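Local coordinates for LPXTG cell wall surface protein (Streptococcus gordonii, PDB 4IGB) that is probably anchored to the streptococcal cell wall through its LPXTG motif and probably acts as a surface adhesin through its N-terminal domains, at residues T21-L26 / E254-G259. Numbering follows the deposited sequence.
Sequences TDISTL and ENNVSG
The carboxamide of N256 spans the two segments by using both of its polar atoms on neighbouring groups of the 21-26 loop. N256 ND2 gives D22 OD1 a practically straight hydrogen bond of 2.8 Å (178° at the hydrogen). The acceptor lies in the amide plane but the donor sits above the carboxylate plane, the two flat groups being turned 52° apart. N256 OD1 takes the backbone N-H of I23 on a lone pair, with I23 N to N256 OD1 at 2.7 Å. Although the CB bond of N256 does not itself point at the loop, CG anti to the carbonyl carbon (chi1 -65°) carries the amide to that side. ND2 also makes a weak hydrogen bond to Y252 O, one turn back in the helix.

D22 OD1 also accepts from its own loop. S24 N donates to D22 OD1 at 2.9 Å from above the carboxylate plane, closing an Asx turn. S24 OG donates to D22 OD1 at 2.7 Å on its syn side. Three donors thus grip one carboxylate oxygen, which probably favours the charged form of D22. The turn follows strand 14-19 and lies against the C-terminal part of helix 250-256, so that the contact joins two connections of the N-terminal domain that are 228 residues apart in sequence.

Van der Waals contact fills in beside the polar bridge. I23 CB approaches N256 OD1 to 3.4 Å, while its CG2 faces N255 and its CD1 reaches the N255 carbonyl oxygen. The N255 amide lies against S24, N255 ND2 standing 3.6 Å from S24 CB; its hydrogen bonds go elsewhere, ND2 to the S251 carbonyl and OD1 to K195 NZ. Strand 220-226 meets I23 through L224 and N256 through N226.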
loop_
_atom_site.group_PDB
_atom_site.type_symbol
_atom_site.label_atom_id
_atom_site.label_comp_id
_atom_site.label_asym_id
_atom_site.label_seq_id
_atom_site.Cartn_x
_atom_site.Cartn_y
_atom_site.Cartn_z
ATOM N N THR B 21 -4.290 -10.273 -15.801
ATOM C CA THR B 21 -4.027 -8.869 -15.526
ATOM C C THR B 21 -2.549 -8.514 -15.680
ATOM O O THR B 21 -1.678 -9.214 -15.171
ATOM C CB THR B 21 -4.520 -8.480 -14.124
ATOM O OG1 THR B 21 -5.953 -8.438 -14.135
ATOM C CG2 THR B 21 -3.991 -7.114 -13.741
ATOM N N ASP B 22 -2.276 -7.431 -16.396
ATOM C CA ASP B 22 -0.907 -6.965 -16.590
ATOM C C ASP B 22 -0.449 -6.116 -15.399
ATOM O O ASP B 22 -0.800 -4.945 -15.282
ATOM C CB ASP B 22 -0.809 -6.168 -17.898
ATOM C CG ASP B 22 0.573 -5.601 -18.139
ATOM O OD1 ASP B 22 1.497 -5.873 -17.325
ATOM O OD2 ASP B 22 0.738 -4.894 -19.160
ATOM N N ILE B 23 0.341 -6.709 -14.517
ATOM C CA ILE B 23 0.760 -6.006 -13.300
ATOM C C ILE B 23 1.557 -4.716 -13.593
ATOM O O ILE B 23 1.527 -3.768 -12.806
ATOM C CB ILE B 23 1.505 -6.972 -12.337
ATOM C CG1 ILE B 23 0.547 -8.083 -11.875
ATOM C CG2 ILE B 23 2.102 -6.230 -11.142
ATOM C CD1 ILE B 23 1.176 -9.059 -10.870
ATOM N N SER B 24 2.229 -4.671 -14.741
ATOM C CA SER B 24 3.033 -3.508 -15.125
ATOM C C SER B 24 2.198 -2.313 -15.576
ATOM O O SER B 24 2.705 -1.198 -15.640
ATOM C CB SER B 24 4.019 -3.865 -16.240
ATOM O OG SER B 24 3.333 -3.953 -17.479
ATOM N N THR B 25 0.927 -2.533 -15.894
ATOM C CA THR B 25 0.079 -1.428 -16.338
ATOM C C THR B 25 -1.068 -1.096 -15.361
ATOM O O THR B 25 -2.039 -0.416 -15.719
ATOM C CB THR B 25 -0.472 -1.649 -17.775
ATOM O OG1 THR B 25 -1.183 -2.893 -17.839
ATOM C CG2 THR B 25 0.674 -1.665 -18.796
ATOM N N LEU B 26 -0.940 -1.569 -14.128
ATOM C CA LEU B 26 -1.859 -1.185 -13.057
ATOM C C LEU B 26 -1.933 0.334 -12.983
ATOM O O LEU B 26 -0.941 1.017 -13.192
ATOM C CB LEU B 26 -1.354 -1.722 -11.718
ATOM C CG LEU B 26 -1.895 -3.022 -11.121
ATOM C CD1 LEU B 26 -2.519 -3.912 -12.151
ATOM C CD2 LEU B 26 -0.793 -3.743 -10.345
ATOM N N GLU B 254 9.412 -8.243 -15.479
ATOM C CA GLU B 254 9.781 -7.970 -14.089
ATOM C C GLU B 254 8.568 -7.861 -13.168
ATOM O O GLU B 254 8.631 -8.248 -11.997
ATOM C CB GLU B 254 10.654 -6.721 -13.996
ATOM C CG GLU B 254 12.031 -6.944 -14.612
ATOM C CD GLU B 254 12.879 -5.701 -14.605
ATOM O OE1 GLU B 254 12.422 -4.685 -14.066
ATOM O OE2 GLU B 254 14.005 -5.734 -15.138
ATOM N N ASN B 255 7.471 -7.352 -13.708
ATOM C CA ASN B 255 6.214 -7.260 -12.978
ATOM C C ASN B 255 5.426 -8.561 -13.031
ATOM O O ASN B 255 4.943 -9.053 -12.010
ATOM C CB ASN B 255 5.349 -6.149 -13.566
ATOM C CG ASN B 255 5.808 -4.778 -13.157
ATOM O OD1 ASN B 255 5.330 -4.215 -12.165
ATOM N ND2 ASN B 255 6.760 -4.232 -13.907
ATOM N N ASN B 256 5.292 -9.109 -14.234
ATOM C CA ASN B 256 4.421 -10.265 -14.449
ATOM C C ASN B 256 5.068 -11.628 -14.209
ATOM O O ASN B 256 4.425 -12.535 -13.688
ATOM C CB ASN B 256 3.779 -10.187 -15.841
ATOM C CG ASN B 256 2.835 -8.992 -15.977
ATOM O OD1 ASN B 256 1.884 -8.848 -15.203
ATOM N ND2 ASN B 256 3.115 -8.115 -16.940
ATOM N N VAL B 257 6.333 -11.776 -14.591
ATOM C CA VAL B 257 7.025 -13.039 -14.416
ATOM C C VAL B 257 7.739 -13.149 -13.062
ATOM O O VAL B 257 7.723 -14.209 -12.415
ATOM C CB VAL B 257 8.055 -13.273 -15.540
ATOM C CG1 VAL B 257 8.935 -14.468 -15.206
ATOM C CG2 VAL B 257 7.341 -13.464 -16.894
ATOM N N SER B 258 8.377 -12.064 -12.635
ATOM C CA SER B 258 9.142 -12.098 -11.395
ATOM C C SER B 258 8.651 -11.082 -10.348
ATOM O O SER B 258 9.403 -10.708 -9.454
ATOM C CB SER B 258 10.625 -11.876 -11.686
ATOM O OG SER B 258 10.851 -10.594 -12.269
ATOM N N GLY B 259 7.392 -10.666 -10.443
ATOM C CA GLY B 259 6.825 -9.734 -9.480
ATOM C C GLY B 259 5.402 -10.074 -9.072
ATOM O O GLY B 259 4.827 -11.051 -9.546
#